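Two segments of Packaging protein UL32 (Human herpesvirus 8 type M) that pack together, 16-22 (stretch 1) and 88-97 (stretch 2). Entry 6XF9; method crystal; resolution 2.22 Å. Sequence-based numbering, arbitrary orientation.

Stretch 1 (16-22) ELQKLLA
Stretch 2 88-97: CWTSTMAAAA

Residues 16-22 and 89-97 form two helical segments of one chain that pack through apolar side chains alone, with no hydrogen bond between them. Their axes approach to 10.6 Å, and the N-to-C directions differ by 142°, so the helices run roughly antiparallel but markedly splayed. The register is set near the start of stretch 1 and the end of stretch 2, where the CA atoms of Leu17 and Ala97 lie 6.8 Å apart. Both backbones are regular, with phi between -57° and -73° throughout the helical residues. Leu21 N donates to Leu17 O at 2.9 Å, and Met93 N to Trp89 O, also at 2.9 Å. Cys88, extended at -163/-175 with chi1 p, occupies the N-cap position before the second helix.

Three leucines supply the contact from stretch 1, all with CA-to-CB directed toward the other helix. Leu17 is the most heavily covered, in the mt rotamer (-67°, -175°). Its two methyls reach different partners: CD2 lies 3.7 Å from Ala96 CB, whereas CD1 lies 3.7 Å from Ala97 CB and 4.1 Å from Met93 CE. The short alanine side chains let the leucine come close to the second helix here. One turn on, Leu21 repeats the mt conformation (-71°, 172°), and its CD1 is also 4.1 Å from Met93 CE. Leu20 instead adopts tp (176°, 62°), which carries CD2 to 3.5 Å from Ala96 CB. Ala96, whose CB points toward stretch 1, is thus touched by both Leu17 and Leu20.

Longer side chains bridge the wider part of the splayed pair. Met93 leaves its helix sideways, but chi1 of -172°, chi2 of 58° and chi3 of 159° (t, p, t) bring its end nearer, placing the terminal methyl against both Leu17 and Leu21. Trp89, a turn earlier, likewise starts sideways; chi1 of 174° (t) and chi2 of 83° extend the indole so that its edge meets Leu21. Leu21 CD2 sits near the ring plane, 3.9 Å from both Trp89 NE1 and Trp89 CZ2, an edge contact rather than packing over the face.

The remaining side chains stay outside this apolar strip. Gln18 (chi1 -77°, chi2 172°, chi3 -7°) points away, and its NE2 is hydrogen-bonded elsewhere in the structure. Lys19 is exposed, with chi1 to chi4 in m, m, m, t, while Glu16 is modelled only to CB. Thr90, Ser91 and Thr92 all have chi1 m and make no close contact with stretch 1.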

# COMPACT_ATOMS: atom_id res chain seq x y z
N GLU D 16 0.04 55.92 -15.71
CA GLU D 16 0.35 54.94 -14.67
C GLU D 16 0.15 53.51 -15.18
O GLU D 16 1.00 52.64 -14.92
CB GLU D 16 -0.48 55.21 -13.41
N LEU D 17 -0.91 53.26 -15.95
CA LEU D 17 -1.18 51.90 -16.42
C LEU D 17 -0.11 51.37 -17.38
O LEU D 17 0.15 50.16 -17.39
CB LEU D 17 -2.55 51.84 -17.07
CG LEU D 17 -3.70 52.07 -16.09
CD1 LEU D 17 -4.99 51.85 -16.85
CD2 LEU D 17 -3.58 51.13 -14.91
N GLN D 18 0.51 52.23 -18.19
CA GLN D 18 1.64 51.77 -19.00
C GLN D 18 2.76 51.26 -18.11
O GLN D 18 3.45 50.29 -18.45
CB GLN D 18 2.19 52.88 -19.89
CG GLN D 18 1.45 53.24 -21.13
CD GLN D 18 2.04 54.48 -21.75
OE1 GLN D 18 2.91 55.11 -21.16
NE2 GLN D 18 1.59 54.83 -22.97
N LYS D 19 2.97 51.93 -16.98
CA LYS D 19 4.04 51.51 -16.08
C LYS D 19 3.73 50.15 -15.47
O LYS D 19 4.65 49.38 -15.17
CB LYS D 19 4.28 52.56 -15.00
CG LYS D 19 4.63 53.97 -15.57
CD LYS D 19 5.84 53.91 -16.53
CE LYS D 19 7.21 53.78 -15.86
NZ LYS D 19 8.35 53.93 -16.85
N LEU D 20 2.44 49.84 -15.27
CA LEU D 20 2.02 48.51 -14.82
C LEU D 20 2.21 47.46 -15.92
O LEU D 20 2.70 46.35 -15.65
CB LEU D 20 0.56 48.52 -14.35
CG LEU D 20 -0.04 47.19 -13.95
CD1 LEU D 20 0.71 46.62 -12.78
CD2 LEU D 20 -1.50 47.33 -13.61
N LEU D 21 1.79 47.76 -17.15
CA LEU D 21 1.96 46.79 -18.24
C LEU D 21 3.44 46.49 -18.49
O LEU D 21 3.81 45.33 -18.71
CB LEU D 21 1.31 47.29 -19.52
CG LEU D 21 -0.21 47.36 -19.64
CD1 LEU D 21 -0.60 48.07 -20.93
CD2 LEU D 21 -0.78 45.96 -19.62
N ALA D 22 4.30 47.51 -18.46
CA ALA D 22 5.71 47.26 -18.70
C ALA D 22 6.28 46.36 -17.62
O ALA D 22 7.07 45.45 -17.92
CB ALA D 22 6.48 48.58 -18.76
N CYS D 88 -9.08 37.33 -14.80
CA CYS D 88 -8.43 37.39 -16.11
C CYS D 88 -7.55 38.63 -16.19
O CYS D 88 -7.37 39.35 -15.20
CB CYS D 88 -9.46 37.34 -17.23
SG CYS D 88 -10.78 38.51 -17.02
N TRP D 89 -6.97 38.87 -17.37
CA TRP D 89 -6.16 40.07 -17.53
C TRP D 89 -7.02 41.33 -17.44
O TRP D 89 -6.72 42.23 -16.65
CB TRP D 89 -5.40 40.04 -18.86
CG TRP D 89 -4.68 41.32 -19.10
CD1 TRP D 89 -3.47 41.69 -18.61
CD2 TRP D 89 -5.18 42.46 -19.82
NE1 TRP D 89 -3.16 42.97 -19.02
CE2 TRP D 89 -4.20 43.46 -19.76
CE3 TRP D 89 -6.36 42.71 -20.53
CZ2 TRP D 89 -4.37 44.69 -20.37
CZ3 TRP D 89 -6.51 43.93 -21.14
CH2 TRP D 89 -5.53 44.91 -21.05
N THR D 90 -8.13 41.35 -18.17
CA THR D 90 -8.97 42.54 -18.22
C THR D 90 -9.47 42.98 -16.86
O THR D 90 -9.53 44.17 -16.57
CB THR D 90 -10.18 42.33 -19.16
OG1 THR D 90 -9.72 42.02 -20.48
CG2 THR D 90 -11.04 43.58 -19.20
N SER D 91 -9.84 42.02 -16.01
CA SER D 91 -10.33 42.38 -14.68
C SER D 91 -9.21 42.95 -13.83
O SER D 91 -9.48 43.78 -12.95
CB SER D 91 -10.96 41.18 -13.98
OG SER D 91 -11.90 40.53 -14.82
N THR D 92 -7.96 42.51 -14.05
CA THR D 92 -6.84 43.10 -13.32
C THR D 92 -6.53 44.51 -13.83
O THR D 92 -6.29 45.42 -13.03
CB THR D 92 -5.61 42.21 -13.46
OG1 THR D 92 -5.95 40.91 -12.99
CG2 THR D 92 -4.42 42.77 -12.67
N MET D 93 -6.57 44.70 -15.15
CA MET D 93 -6.39 46.01 -15.75
C MET D 93 -7.43 47.00 -15.22
O MET D 93 -7.09 48.10 -14.78
CB MET D 93 -6.49 45.87 -17.27
CG MET D 93 -6.15 47.09 -18.12
SD MET D 93 -4.49 47.77 -17.89
CE MET D 93 -4.38 48.67 -19.44
N ALA D 94 -8.71 46.60 -15.25
CA ALA D 94 -9.80 47.46 -14.80
C ALA D 94 -9.67 47.80 -13.32
O ALA D 94 -9.93 48.94 -12.91
CB ALA D 94 -11.15 46.80 -15.06
N ALA D 95 -9.35 46.82 -12.48
CA ALA D 95 -9.11 47.13 -11.07
C ALA D 95 -7.90 48.04 -10.91
O ALA D 95 -7.88 48.87 -9.99
CB ALA D 95 -8.94 45.84 -10.28
N ALA D 96 -6.88 47.91 -11.76
CA ALA D 96 -5.76 48.83 -11.69
C ALA D 96 -6.21 50.25 -12.01
O ALA D 96 -6.00 51.17 -11.21
CB ALA D 96 -4.66 48.42 -12.67
N ALA D 97 -6.88 50.43 -13.15
CA ALA D 97 -7.35 51.74 -13.56
C ALA D 97 -8.26 52.36 -12.50
O ALA D 97 -8.04 53.50 -12.08
CB ALA D 97 -8.09 51.64 -14.90